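Local coordinates for protein OBCA, Oxalate Biosynthetic Component A (Burkholderia glumae, PDB 4NNB) that belongs to a TIM-barrel enzyme family and holds a magnesium ion together with an oxaloacetate ion in the pocket of its barrel, at residues 225-230 with 256-261; 274-279 with 304-309; 377-382 with 446-451; 398-403 with 427-432. All blocks are in the same frame, centred on the assembly; numbering follows the deposited sequence.

Contact 1 (225-230 with 256-261); sequences LHTRDL and DDYDAI. With MG (magnesium ion), chain B; OAA (oxaloacetate ion), chain C.
Asp257 OD2 is linked through two waters to the backbone of Arg228. Water 1 accepts from Arg228 N and lies 2.9 Å from Asp257 OD2, to which it can donate; a second water bridges to Arg228 O, though its distance to Asp257 OD2 is doubtfully short. A carboxylate oxygen suits a place that faces bridging water. One residue back, Thr227 CG2 lies over a face of the Tyr258 ring, 3.8 Å from its centroid and 21° off the normal, a CH-pi contact. With chi1 at 48° the methyl is anti to the carbonyl carbon, while OG1 is held by Gln252 O and Val254 N. Helix 255-268 thus covers strand 222-229 from outside, as helices do in a TIM barrel, with helix 205-217 flanking the same apolar patch. There Leu225 CD1 meets Ile261 CG2 at 3.9 Å, and Leu225 CB approaches the edge of the Tyr258 ring at CE1, 4.0 Å away. His226 starts away from the helix, and its NE2 binds the magnesium ion at 2.1 Å alongside His224, Glu475, oxaloacetate O2 and O3 and a water. Asn251 OD1 is hydrogen-bonded to His226 ND1, which, with the metal bond, helps to fix the imidazole's rotation.

Contact 2 (274-279 with 304-309); sequences LNLSTS and SAPEVA. With OAA (oxaloacetate ion), chain C.
Glu307 OE1 accepts the backbone N-H of Leu274 at 3.1 Å, along a fairly straight line (163°) that comes in from above the carboxylate plane. The other oxygen, OE2, forms salt bridges with Lys266 and Arg520, so both carboxylate oxygens of this buried acid have partners and its negative charge is probably well balanced. Next, Val308 N donates to Leu274 O at 3.1 Å and Leu276 N to Val308 O at 3.0 Å. These bonds pair strands 273-276 and 308-311 in parallel, two strands of a beta-alpha-beta unit with helix 291-294 between them, within the TIM barrel. On one face Asn275 lays its carboxamide against Val308, CG to CG1 3.5 Å, yet its polar atoms look elsewhere: ND2 is hydrogen-bonded to Glu346 OE1, and OD1 is weakly bonded to His224 ND1. On the other face the Leu276 and Pro306 side chains cross at about a right angle, CD2 to CG 3.6 Å, and the Ala309 methyl packs by Thr278 CG2. Beyond the strand end, Ser277 OG both accepts the N-H of Ser279, closing an ST turn, and donates to oxaloacetate O2 at 2.8 Å. Ser279 OG donates to O5 at 2.8 Å and takes a hydrogen bond from Arg281 N; a serine hydroxyl is short enough to accept a backbone N-H within the turn and still donate to the ligand. Thr278 OG1 is hydrogen-bonded to Ser310 O.

Contact 3 (377-382 with 446-451); sequences LVAGVD and ISILLP
Leu377 and Ile448 pair in parallel register: Leu377 N donates to Ser447 O at 2.8 Å, and Leu377 O accepts Leu449 N at 3.0 Å, both nearly straight. Val378 is then the centre of an inverse gamma turn, and the next rung, Ala379 N to Leu449 O, is long and weak at 3.4 Å where the spacing widens. On the face of Leu377, its branch carbon CG meets Ile446 CG2 at 3.7 Å. The small Ala379 fits between two longer chains, with CB against Ile448 CD1 and 3.7 Å from Leu450 CD2. On the other face Val378 and Leu449 lie side by side; chi1 of 70° puts Leu449 CG between its backbone N and carbonyl carbon, bringing it alongside Val378. Gly380, with phi of 86°, turns the chain with no side chain between it and the Pro451 ring, whose CG packs on Val381 CG2 at 3.8 Å. Helix 416-440 covers the Leu377 face, through Val434, whereas the side chain of Val378 is about 7 Å from oxaloacetate and that of Leu449 about 7 Å from the magnesium ion. Parallel strands covered by helices outside, with the ligand pocket at their C-terminal ends, are characteristic of a TIM barrel.

Contact 4 (398-403 with 427-432); sequences LIARVV and IGQLRP
Gln429 reaches from helix 416-440 to the start of helix 401-413, its CB 4.0 Å from Ile399 CA. CG passes between two aliphatic branches, Val403 CG1 at 3.7 Å and Ile399 CG2 at 4.0 Å. There the chain bends, with chi2 at -72°, and this turns the amide along Val403, whose CG2 lies 3.9 Å from both CD and NE2. At the tip OE1 accepts the N-H of Ala400 at 2.9 Å, the bond straight to 165° and the donor tilted from the amide plane. Water 4 also donates to OE1, and to Leu398 O, so the oxygen has two donors. Glutamine suits the place: its methylenes pack against valine and isoleucine, and its carbonyl serves a backbone N-H at Ala400, the N-cap residue. Deeper in, Leu430 CD2 fills the angle between Leu398 CB, 3.9 Å away, and Ile399 CG1. Its flanks also touch Val461 and Leu465 of helix 458-465, and Ala379, just past strand 373-378. Ile399 likewise rests on Ala379 and on Arg404 and Ile407 of helix 401-413. The contact therefore packs the entry to helix 401-413 against the middle of helix 416-440, beside the end of strand 373-378.

The four contacts form two pairs. Contacts 1 and 2, with centres 12 Å apart, share one sheet: Leu225 N lies 2.8 Å from Asn275 O, a probable hydrogen bond between neighbouring strands, and Tyr258 packs on Leu276. Both touch oxaloacetate, contact 1 supplying a magnesium ligand and contact 2 two serine hydroxyls. Contact 3 belongs to the same sheet but stands about 19 Å from contact 2, centre to centre, and faces the pocket with apolar groups. Contact 4 lies farther out, its centre 11 Å from that of contact 3, Leu430 CD1 meeting Ile448 CD1 at 3.6 Å, with a long, weak ion pair between Asp382 and Arg401. Contacts 1 and 4, about 35 Å apart between centres, occupy opposite sides of the chain's centre.

Contact 1 (225-230 with 256-261)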
loop_
_atom_site.group_PDB
_atom_site.type_symbol
_atom_site.label_atom_id
_atom_site.label_comp_id
_atom_site.label_asym_id
_atom_site.label_seq_id
_atom_site.Cartn_x
_atom_site.Cartn_y
_atom_site.Cartn_z
ATOM N N LEU A 225 -3.800 3.383 -10.247
ATOM C CA LEU A 225 -4.229 1.988 -10.270
ATOM C C LEU A 225 -3.108 1.005 -10.594
ATOM O O LEU A 225 -2.255 1.281 -11.446
ATOM C CB LEU A 225 -5.333 1.815 -11.327
ATOM C CG LEU A 225 -6.655 2.531 -11.025
ATOM C CD1 LEU A 225 -7.671 2.323 -12.151
ATOM C CD2 LEU A 225 -7.220 2.021 -9.694
ATOM N N HIS A 226 -3.132 -0.141 -9.912
ATOM C CA HIS A 226 -2.428 -1.343 -10.354
ATOM C C HIS A 226 -3.453 -2.460 -10.530
ATOM O O HIS A 226 -4.551 -2.415 -9.958
ATOM C CB HIS A 226 -1.444 -1.850 -9.294
ATOM C CG HIS A 226 -0.220 -1.008 -9.105
ATOM N ND1 HIS A 226 1.052 -1.513 -9.263
ATOM C CD2 HIS A 226 -0.071 0.278 -8.700
ATOM C CE1 HIS A 226 1.936 -0.569 -8.983
ATOM N NE2 HIS A 226 1.280 0.527 -8.641
ATOM N N THR A 227 -3.074 -3.480 -11.289
ATOM C CA THR A 227 -3.796 -4.742 -11.319
ATOM C C THR A 227 -2.889 -5.850 -10.791
ATOM O O THR A 227 -1.675 -5.663 -10.667
ATOM C CB THR A 227 -4.283 -5.087 -12.737
ATOM O OG1 THR A 227 -3.201 -4.916 -13.668
ATOM C CG2 THR A 227 -5.447 -4.177 -13.135
ATOM N N ARG A 228 -3.488 -6.996 -10.475
ATOM C CA ARG A 228 -2.762 -8.141 -9.933
ATOM C C ARG A 228 -3.155 -9.403 -10.687
ATOM O O ARG A 228 -4.300 -9.557 -11.096
ATOM C CB ARG A 228 -3.099 -8.360 -8.450
ATOM C CG ARG A 228 -2.819 -7.176 -7.520
ATOM C CD ARG A 228 -1.347 -6.823 -7.439
ATOM N NE ARG A 228 -1.133 -5.826 -6.394
ATOM C CZ ARG A 228 -0.964 -6.126 -5.107
ATOM N NH1 ARG A 228 -0.947 -7.401 -4.713
ATOM N NH2 ARG A 228 -0.791 -5.158 -4.218
ATOM N N ASP A 229 -2.203 -10.318 -10.835
ATOM C CA ASP A 229 -2.451 -11.591 -11.511
ATOM C C ASP A 229 -2.998 -12.609 -10.498
ATOM O O ASP A 229 -2.313 -12.966 -9.540
ATOM C CB ASP A 229 -1.132 -12.057 -12.155
ATOM C CG ASP A 229 -1.160 -13.505 -12.632
ATOM O OD1 ASP A 229 -2.244 -14.041 -12.915
ATOM O OD2 ASP A 229 -0.064 -14.094 -12.744
ATOM N N LEU A 230 -4.239 -13.054 -10.696
ATOM C CA LEU A 230 -4.878 -13.995 -9.769
ATOM C C LEU A 230 -5.072 -15.385 -10.382
ATOM O O LEU A 230 -5.840 -16.191 -9.856
ATOM C CB LEU A 230 -6.242 -13.470 -9.294
ATOM C CG LEU A 230 -6.338 -12.065 -8.690
ATOM C CD1 LEU A 230 -7.707 -11.836 -8.054
ATOM C CD2 LEU A 230 -5.231 -11.842 -7.683
ATOM N N ASP A 256 -7.145 -7.447 -19.543
ATOM C CA ASP A 256 -8.577 -7.711 -19.441
ATOM C C ASP A 256 -9.163 -7.003 -18.217
ATOM O O ASP A 256 -10.301 -6.540 -18.256
ATOM C CB ASP A 256 -8.869 -9.212 -19.370
ATOM C CG ASP A 256 -8.612 -9.925 -20.683
ATOM O OD1 ASP A 256 -8.599 -9.269 -21.742
ATOM O OD2 ASP A 256 -8.420 -11.151 -20.649
ATOM N N ASP A 257 -8.389 -6.907 -17.137
ATOM C CA ASP A 257 -8.864 -6.184 -15.947
ATOM C C ASP A 257 -9.137 -4.715 -16.263
ATOM O O ASP A 257 -10.203 -4.182 -15.933
ATOM C CB ASP A 257 -7.879 -6.321 -14.776
ATOM C CG ASP A 257 -7.934 -7.690 -14.123
ATOM O OD1 ASP A 257 -8.769 -8.493 -14.558
ATOM O OD2 ASP A 257 -7.151 -7.967 -13.181
ATOM N N TYR A 258 -8.190 -4.056 -16.926
ATOM C CA TYR A 258 -8.395 -2.657 -17.290
ATOM C C TYR A 258 -9.536 -2.461 -18.288
ATOM O O TYR A 258 -10.223 -1.454 -18.248
ATOM C CB TYR A 258 -7.088 -2.018 -17.794
ATOM C CG TYR A 258 -6.155 -1.665 -16.656
ATOM C CD1 TYR A 258 -6.548 -0.759 -15.681
ATOM C CD2 TYR A 258 -4.897 -2.235 -16.552
ATOM C CE1 TYR A 258 -5.716 -0.423 -14.633
ATOM C CE2 TYR A 258 -4.045 -1.899 -15.505
ATOM C CZ TYR A 258 -4.462 -0.995 -14.553
ATOM O OH TYR A 258 -3.637 -0.659 -13.502
ATOM N N ASP A 259 -9.742 -3.426 -19.178
ATOM C CA ASP A 259 -10.865 -3.356 -20.122
ATOM C C ASP A 259 -12.191 -3.298 -19.373
ATOM O O ASP A 259 -13.170 -2.717 -19.854
ATOM C CB ASP A 259 -10.862 -4.575 -21.048
ATOM C CG ASP A 259 -9.837 -4.461 -22.162
ATOM O OD1 ASP A 259 -9.233 -3.373 -22.315
ATOM O OD2 ASP A 259 -9.666 -5.458 -22.891
ATOM N N ALA A 260 -12.202 -3.893 -18.188
ATOM C CA ALA A 260 -13.373 -3.874 -17.316
ATOM C C ALA A 260 -13.381 -2.618 -16.441
ATOM O O ALA A 260 -14.381 -1.893 -16.384
ATOM C CB ALA A 260 -13.413 -5.132 -16.458
ATOM N N ILE A 261 -12.255 -2.342 -15.783
ATOM C CA ILE A 261 -12.183 -1.230 -14.828
ATOM C C ILE A 261 -12.460 0.141 -15.438
ATOM O O ILE A 261 -13.256 0.911 -14.893
ATOM C CB ILE A 261 -10.829 -1.206 -14.064
ATOM C CG1 ILE A 261 -10.703 -2.455 -13.194
ATOM C CG2 ILE A 261 -10.703 0.049 -13.219
ATOM C CD1 ILE A 261 -9.265 -2.845 -12.838
HETATM MG MG MG B . 2.213 2.369 -8.276
HETATM O O1 OAA C . 4.805 3.387 -11.652
HETATM O O2 OAA C . 3.155 2.731 -10.239
HETATM O O4 OAA C . 6.104 0.379 -6.604
HETATM O O5 OAA C . 6.997 0.105 -8.705
HETATM O O3 OAA C . 3.825 1.381 -7.985
HETATM C C1 OAA C . 4.424 2.854 -10.519
HETATM C C2 OAA C . 5.488 2.389 -9.550
HETATM C C3 OAA C . 5.031 1.443 -8.462
HETATM C C4 OAA C . 6.094 0.586 -7.897
HETATM O O HOH W 1 -6.355 -6.826 -10.691
HETATM O O HOH W 2 -6.441 -10.183 -12.439
HETATM O O HOH W 3 3.469 4.062 -7.458
#

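Contact 2 (274-279 with 304-309)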
loop_
_atom_site.group_PDB
_atom_site.type_symbol
_atom_site.label_atom_id
_atom_site.label_comp_id
_atom_site.label_asym_id
_atom_site.label_seq_id
_atom_site.Cartn_x
_atom_site.Cartn_y
_atom_site.Cartn_z
ATOM N N LEU A 274 -7.988 8.712 -14.137
ATOM C CA LEU A 274 -7.286 7.466 -13.884
ATOM C C LEU A 274 -5.800 7.591 -14.221
ATOM O O LEU A 274 -5.419 8.079 -15.296
ATOM C CB LEU A 274 -7.940 6.317 -14.653
ATOM C CG LEU A 274 -9.381 5.958 -14.253
ATOM C CD1 LEU A 274 -9.766 4.608 -14.856
ATOM C CD2 LEU A 274 -9.591 5.954 -12.726
ATOM N N ASN A 275 -4.976 7.179 -13.268
ATOM C CA ASN A 275 -3.519 7.193 -13.380
ATOM C C ASN A 275 -3.043 5.726 -13.383
ATOM O O ASN A 275 -2.932 5.078 -12.330
ATOM C CB ASN A 275 -2.953 8.005 -12.193
ATOM C CG ASN A 275 -1.427 7.989 -12.110
ATOM O OD1 ASN A 275 -0.749 7.247 -12.825
ATOM N ND2 ASN A 275 -0.884 8.812 -11.215
ATOM N N LEU A 276 -2.781 5.186 -14.570
ATOM C CA LEU A 276 -2.452 3.767 -14.667
ATOM C C LEU A 276 -0.965 3.493 -14.421
ATOM O O LEU A 276 -0.093 4.102 -15.040
ATOM C CB LEU A 276 -2.902 3.185 -16.013
ATOM C CG LEU A 276 -4.324 2.610 -16.101
ATOM C CD1 LEU A 276 -5.357 3.482 -15.407
ATOM C CD2 LEU A 276 -4.738 2.296 -17.530
ATOM N N SER A 277 -0.680 2.571 -13.509
ATOM C CA SER A 277 0.701 2.134 -13.304
ATOM C C SER A 277 1.261 1.393 -14.520
ATOM O O SER A 277 0.628 0.481 -15.055
ATOM C CB SER A 277 0.813 1.227 -12.085
ATOM O OG SER A 277 2.140 0.755 -11.956
ATOM N N THR A 278 2.464 1.768 -14.926
ATOM C CA THR A 278 3.168 1.048 -15.985
ATOM C C THR A 278 4.300 0.227 -15.392
ATOM O O THR A 278 5.150 -0.307 -16.108
ATOM C CB THR A 278 3.737 2.020 -17.008
ATOM O OG1 THR A 278 4.652 2.904 -16.358
ATOM C CG2 THR A 278 2.592 2.833 -17.643
ATOM N N SER A 279 4.307 0.130 -14.072
ATOM C CA SER A 279 5.387 -0.550 -13.361
ATOM C C SER A 279 5.418 -2.071 -13.604
ATOM O O SER A 279 4.368 -2.709 -13.738
ATOM C CB SER A 279 5.249 -0.253 -11.867
ATOM O OG SER A 279 6.100 -1.076 -11.114
ATOM N N SER A 304 -11.798 7.894 -24.685
ATOM C CA SER A 304 -10.475 8.480 -24.478
ATOM C C SER A 304 -9.451 7.434 -24.052
ATOM O O SER A 304 -9.804 6.323 -23.680
ATOM C CB SER A 304 -10.519 9.576 -23.419
ATOM O OG SER A 304 -10.657 9.004 -22.132
ATOM N N ALA A 305 -8.177 7.808 -24.126
ATOM C CA ALA A 305 -7.101 7.049 -23.500
ATOM C C ALA A 305 -7.058 7.406 -22.006
ATOM O O ALA A 305 -7.691 8.381 -21.592
ATOM C CB ALA A 305 -5.775 7.376 -24.181
ATOM N N PRO A 306 -6.331 6.621 -21.184
ATOM C CA PRO A 306 -6.245 7.020 -19.769
ATOM C C PRO A 306 -5.648 8.423 -19.618
ATOM O O PRO A 306 -4.782 8.813 -20.414
ATOM C CB PRO A 306 -5.306 5.963 -19.159
ATOM C CG PRO A 306 -5.525 4.749 -20.009
ATOM C CD PRO A 306 -5.716 5.303 -21.424
ATOM N N GLU A 307 -6.121 9.172 -18.624
ATOM C CA GLU A 307 -5.714 10.564 -18.447
ATOM C C GLU A 307 -4.232 10.682 -18.089
ATOM O O GLU A 307 -3.539 11.591 -18.541
ATOM C CB GLU A 307 -6.538 11.234 -17.336
ATOM C CG GLU A 307 -8.007 11.546 -17.696
ATOM C CD GLU A 307 -8.928 10.328 -17.633
ATOM O OE1 GLU A 307 -8.529 9.263 -17.100
ATOM O OE2 GLU A 307 -10.074 10.438 -18.114
ATOM N N VAL A 308 -3.772 9.768 -17.245
ATOM C CA VAL A 308 -2.435 9.834 -16.676
ATOM C C VAL A 308 -1.892 8.416 -16.635
ATOM O O VAL A 308 -2.662 7.457 -16.555
ATOM C CB VAL A 308 -2.472 10.451 -15.253
ATOM C CG1 VAL A 308 -1.089 10.435 -14.573
ATOM C CG2 VAL A 308 -3.019 11.884 -15.302
ATOM N N ALA A 309 -0.574 8.273 -16.727
ATOM C CA ALA A 309 0.038 6.979 -16.450
ATOM C C ALA A 309 1.438 7.193 -15.912
ATOM O O ALA A 309 2.107 8.172 -16.246
ATOM C CB ALA A 309 0.066 6.097 -17.682
HETATM O O1 OAA C . 4.805 3.387 -11.652
HETATM O O2 OAA C . 3.155 2.731 -10.239
HETATM O O4 OAA C . 6.104 0.379 -6.604
HETATM O O5 OAA C . 6.997 0.105 -8.705
HETATM O O3 OAA C . 3.825 1.381 -7.985
HETATM C C1 OAA C . 4.424 2.854 -10.519
HETATM C C2 OAA C . 5.488 2.389 -9.550
HETATM C C3 OAA C . 5.031 1.443 -8.462
HETATM C C4 OAA C . 6.094 0.586 -7.897
#

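Contact 3 (377-382 with 446-451)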
loop_
_atom_site.group_PDB
_atom_site.type_symbol
_atom_site.label_atom_id
_atom_site.label_comp_id
_atom_site.label_asym_id
_atom_site.label_seq_id
_atom_site.Cartn_x
_atom_site.Cartn_y
_atom_site.Cartn_z
ATOM N N LEU A 377 6.646 12.570 -5.786
ATOM C CA LEU A 377 7.846 12.301 -4.990
ATOM C C LEU A 377 7.638 11.019 -4.174
ATOM O O LEU A 377 6.787 10.977 -3.281
ATOM C CB LEU A 377 8.175 13.482 -4.063
ATOM C CG LEU A 377 8.374 14.849 -4.739
ATOM C CD1 LEU A 377 8.691 15.917 -3.675
ATOM C CD2 LEU A 377 9.473 14.790 -5.828
ATOM N N VAL A 378 8.391 9.970 -4.498
ATOM C CA VAL A 378 8.313 8.719 -3.742
ATOM C C VAL A 378 9.255 8.843 -2.542
ATOM O O VAL A 378 10.323 8.232 -2.484
ATOM C CB VAL A 378 8.654 7.492 -4.615
ATOM C CG1 VAL A 378 8.295 6.189 -3.874
ATOM C CG2 VAL A 378 7.901 7.567 -5.945
ATOM N N ALA A 379 8.854 9.673 -1.586
ATOM C CA ALA A 379 9.736 10.008 -0.478
ATOM C C ALA A 379 9.740 8.930 0.601
ATOM O O ALA A 379 8.718 8.282 0.853
ATOM C CB ALA A 379 9.361 11.360 0.120
ATOM N N GLY A 380 10.899 8.738 1.227
ATOM C CA GLY A 380 11.004 7.871 2.392
ATOM C C GLY A 380 11.223 6.412 2.065
ATOM O O GLY A 380 11.278 5.567 2.966
ATOM N N VAL A 381 11.335 6.105 0.778
ATOM C CA VAL A 381 11.606 4.736 0.352
ATOM C C VAL A 381 13.073 4.649 -0.081
ATOM O O VAL A 381 13.479 5.334 -1.028
ATOM C CB VAL A 381 10.680 4.321 -0.813
ATOM C CG1 VAL A 381 11.003 2.901 -1.299
ATOM C CG2 VAL A 381 9.225 4.408 -0.381
ATOM N N ASP A 382 13.860 3.824 0.608
ATOM C CA ASP A 382 15.302 3.748 0.350
ATOM C C ASP A 382 15.601 3.189 -1.049
ATOM O O ASP A 382 15.041 2.166 -1.449
ATOM C CB ASP A 382 16.021 2.914 1.419
ATOM C CG ASP A 382 15.863 3.484 2.835
ATOM O OD1 ASP A 382 15.478 4.659 3.006
ATOM O OD2 ASP A 382 16.157 2.746 3.789
ATOM N N ILE A 446 3.621 19.044 -8.400
ATOM C CA ILE A 446 4.406 18.061 -7.681
ATOM C C ILE A 446 3.623 17.575 -6.460
ATOM O O ILE A 446 3.192 18.378 -5.611
ATOM C CB ILE A 446 5.754 18.660 -7.247
ATOM C CG1 ILE A 446 6.503 19.217 -8.474
ATOM C CG2 ILE A 446 6.611 17.632 -6.501
ATOM C CD1 ILE A 446 7.825 19.899 -8.127
ATOM N N SER A 447 3.434 16.260 -6.384
ATOM C CA SER A 447 2.794 15.646 -5.224
ATOM C C SER A 447 3.813 14.854 -4.426
ATOM O O SER A 447 4.940 14.624 -4.889
ATOM C CB SER A 447 1.643 14.739 -5.661
ATOM O OG SER A 447 0.630 15.476 -6.315
ATOM N N ILE A 448 3.419 14.444 -3.223
ATOM C CA ILE A 448 4.263 13.598 -2.388
ATOM C C ILE A 448 3.506 12.385 -1.838
ATOM O O ILE A 448 2.306 12.463 -1.561
ATOM C CB ILE A 448 4.885 14.407 -1.230
ATOM C CG1 ILE A 448 5.906 13.566 -0.455
ATOM C CG2 ILE A 448 3.789 14.970 -0.297
ATOM C CD1 ILE A 448 6.822 14.393 0.484
ATOM N N LEU A 449 4.209 11.263 -1.713
ATOM C CA LEU A 449 3.708 10.128 -0.956
ATOM C C LEU A 449 4.728 9.814 0.101
ATOM O O LEU A 449 5.901 10.199 -0.022
ATOM C CB LEU A 449 3.488 8.898 -1.855
ATOM C CG LEU A 449 4.705 8.171 -2.432
ATOM C CD1 LEU A 449 5.276 7.122 -1.480
ATOM C CD2 LEU A 449 4.334 7.529 -3.773
ATOM N N LEU A 450 4.293 9.087 1.125
ATOM C CA LEU A 450 5.202 8.542 2.125
ATOM C C LEU A 450 4.755 7.138 2.531
ATOM O O LEU A 450 3.557 6.849 2.528
ATOM C CB LEU A 450 5.251 9.447 3.362
ATOM C CG LEU A 450 6.048 10.755 3.284
ATOM C CD1 LEU A 450 5.752 11.623 4.506
ATOM C CD2 LEU A 450 7.525 10.453 3.217
ATOM N N PRO A 451 5.713 6.261 2.884
ATOM C CA PRO A 451 5.316 4.924 3.349
ATOM C C PRO A 451 4.515 5.059 4.641
ATOM O O PRO A 451 4.746 6.014 5.392
ATOM C CB PRO A 451 6.649 4.220 3.636
ATOM C CG PRO A 451 7.729 5.109 3.069
ATOM C CD PRO A 451 7.157 6.502 3.033
#

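Contact 4 (398-403 with 427-432)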
loop_
_atom_site.group_PDB
_atom_site.type_symbol
_atom_site.label_atom_id
_atom_site.label_comp_id
_atom_site.label_asym_id
_atom_site.label_seq_id
_atom_site.Cartn_x
_atom_site.Cartn_y
_atom_site.Cartn_z
ATOM N N LEU A 398 15.731 9.874 -2.280
ATOM C CA LEU A 398 15.427 11.305 -2.215
ATOM C C LEU A 398 15.764 11.853 -0.829
ATOM O O LEU A 398 16.411 12.896 -0.698
ATOM C CB LEU A 398 13.960 11.572 -2.523
ATOM C CG LEU A 398 13.427 11.197 -3.901
ATOM C CD1 LEU A 398 12.024 11.771 -4.030
ATOM C CD2 LEU A 398 14.345 11.716 -4.994
ATOM N N ILE A 399 15.296 11.151 0.199
ATOM C CA ILE A 399 15.718 11.421 1.564
ATOM C C ILE A 399 16.834 10.427 1.825
ATOM O O ILE A 399 16.593 9.223 1.887
ATOM C CB ILE A 399 14.573 11.203 2.578
ATOM C CG1 ILE A 399 13.373 12.103 2.244
ATOM C CG2 ILE A 399 15.068 11.458 4.002
ATOM C CD1 ILE A 399 12.135 11.881 3.143
ATOM N N ALA A 400 18.063 10.926 1.934
ATOM C CA ALA A 400 19.224 10.068 2.165
ATOM C C ALA A 400 18.927 9.066 3.272
ATOM O O ALA A 400 18.284 9.415 4.267
ATOM C CB ALA A 400 20.442 10.916 2.510
ATOM N N ARG A 401 19.363 7.821 3.093
ATOM C CA ARG A 401 19.009 6.771 4.039
ATOM C C ARG A 401 19.427 7.128 5.464
ATOM O O ARG A 401 18.656 6.921 6.397
ATOM C CB ARG A 401 19.585 5.407 3.641
ATOM C CG ARG A 401 19.323 4.331 4.707
ATOM C CD ARG A 401 19.596 2.919 4.213
ATOM N NE ARG A 401 19.176 1.924 5.199
ATOM C CZ ARG A 401 18.688 0.722 4.898
ATOM N NH1 ARG A 401 18.325 -0.112 5.869
ATOM N NH2 ARG A 401 18.551 0.352 3.629
ATOM N N VAL A 402 20.624 7.690 5.622
ATOM C CA VAL A 402 21.094 8.084 6.953
ATOM C C VAL A 402 20.168 9.122 7.589
ATOM O O VAL A 402 19.898 9.068 8.796
ATOM C CB VAL A 402 22.557 8.584 6.946
ATOM C CG1 VAL A 402 23.495 7.454 6.589
ATOM C CG2 VAL A 402 22.738 9.738 5.978
ATOM N N VAL A 403 19.667 10.048 6.775
ATOM C CA VAL A 403 18.723 11.047 7.251
ATOM C C VAL A 403 17.354 10.406 7.491
ATOM O O VAL A 403 16.685 10.697 8.487
ATOM C CB VAL A 403 18.599 12.233 6.276
ATOM C CG1 VAL A 403 17.555 13.230 6.770
ATOM C CG2 VAL A 403 19.948 12.924 6.101
ATOM N N ILE A 427 12.091 18.170 4.950
ATOM C CA ILE A 427 12.094 19.370 4.117
ATOM C C ILE A 427 13.491 19.707 3.587
ATOM O O ILE A 427 13.639 20.049 2.411
ATOM C CB ILE A 427 11.484 20.583 4.861
ATOM C CG1 ILE A 427 9.989 20.359 5.059
ATOM C CG2 ILE A 427 11.692 21.867 4.081
ATOM C CD1 ILE A 427 9.255 21.528 5.693
ATOM N N GLY A 428 14.506 19.599 4.446
ATOM C CA GLY A 428 15.877 19.879 4.044
ATOM C C GLY A 428 16.369 18.944 2.949
ATOM O O GLY A 428 17.115 19.352 2.054
ATOM N N GLN A 429 15.955 17.682 3.017
ATOM C CA GLN A 429 16.332 16.720 1.989
ATOM C C GLN A 429 15.539 16.932 0.700
ATOM O O GLN A 429 16.095 16.857 -0.398
ATOM C CB GLN A 429 16.147 15.292 2.503
ATOM C CG GLN A 429 17.177 14.877 3.529
ATOM C CD GLN A 429 18.530 14.657 2.905
ATOM O OE1 GLN A 429 18.711 13.736 2.107
ATOM N NE2 GLN A 429 19.488 15.514 3.246
ATOM N N LEU A 430 14.244 17.209 0.833
ATOM C CA LEU A 430 13.368 17.256 -0.329
ATOM C C LEU A 430 13.377 18.606 -1.034
ATOM O O LEU A 430 13.082 18.676 -2.228
ATOM C CB LEU A 430 11.932 16.853 0.044
ATOM C CG LEU A 430 11.746 15.394 0.472
ATOM C CD1 LEU A 430 10.323 15.172 1.014
ATOM C CD2 LEU A 430 12.029 14.463 -0.703
ATOM N N ARG A 431 13.713 19.673 -0.302
ATOM C CA ARG A 431 13.651 21.025 -0.870
ATOM C C ARG A 431 14.438 21.210 -2.182
ATOM O O ARG A 431 13.876 21.717 -3.153
ATOM C CB ARG A 431 14.049 22.100 0.162
ATOM C CG ARG A 431 14.132 23.513 -0.407
ATOM C CD ARG A 431 12.910 24.323 -0.058
ATOM N NE ARG A 431 12.866 24.591 1.377
ATOM C CZ ARG A 431 11.774 24.956 2.034
ATOM N NH1 ARG A 431 10.628 25.085 1.384
ATOM N NH2 ARG A 431 11.826 25.177 3.340
ATOM N N PRO A 432 15.721 20.796 -2.219
ATOM C CA PRO A 432 16.471 21.014 -3.463
ATOM C C PRO A 432 15.917 20.173 -4.610
ATOM O O PRO A 432 16.033 20.587 -5.761
ATOM C CB PRO A 432 17.883 20.527 -3.123
ATOM C CG PRO A 432 17.935 20.389 -1.649
ATOM C CD PRO A 432 16.545 20.110 -1.204
HETATM O O HOH W 4 18.952 13.692 -0.773
#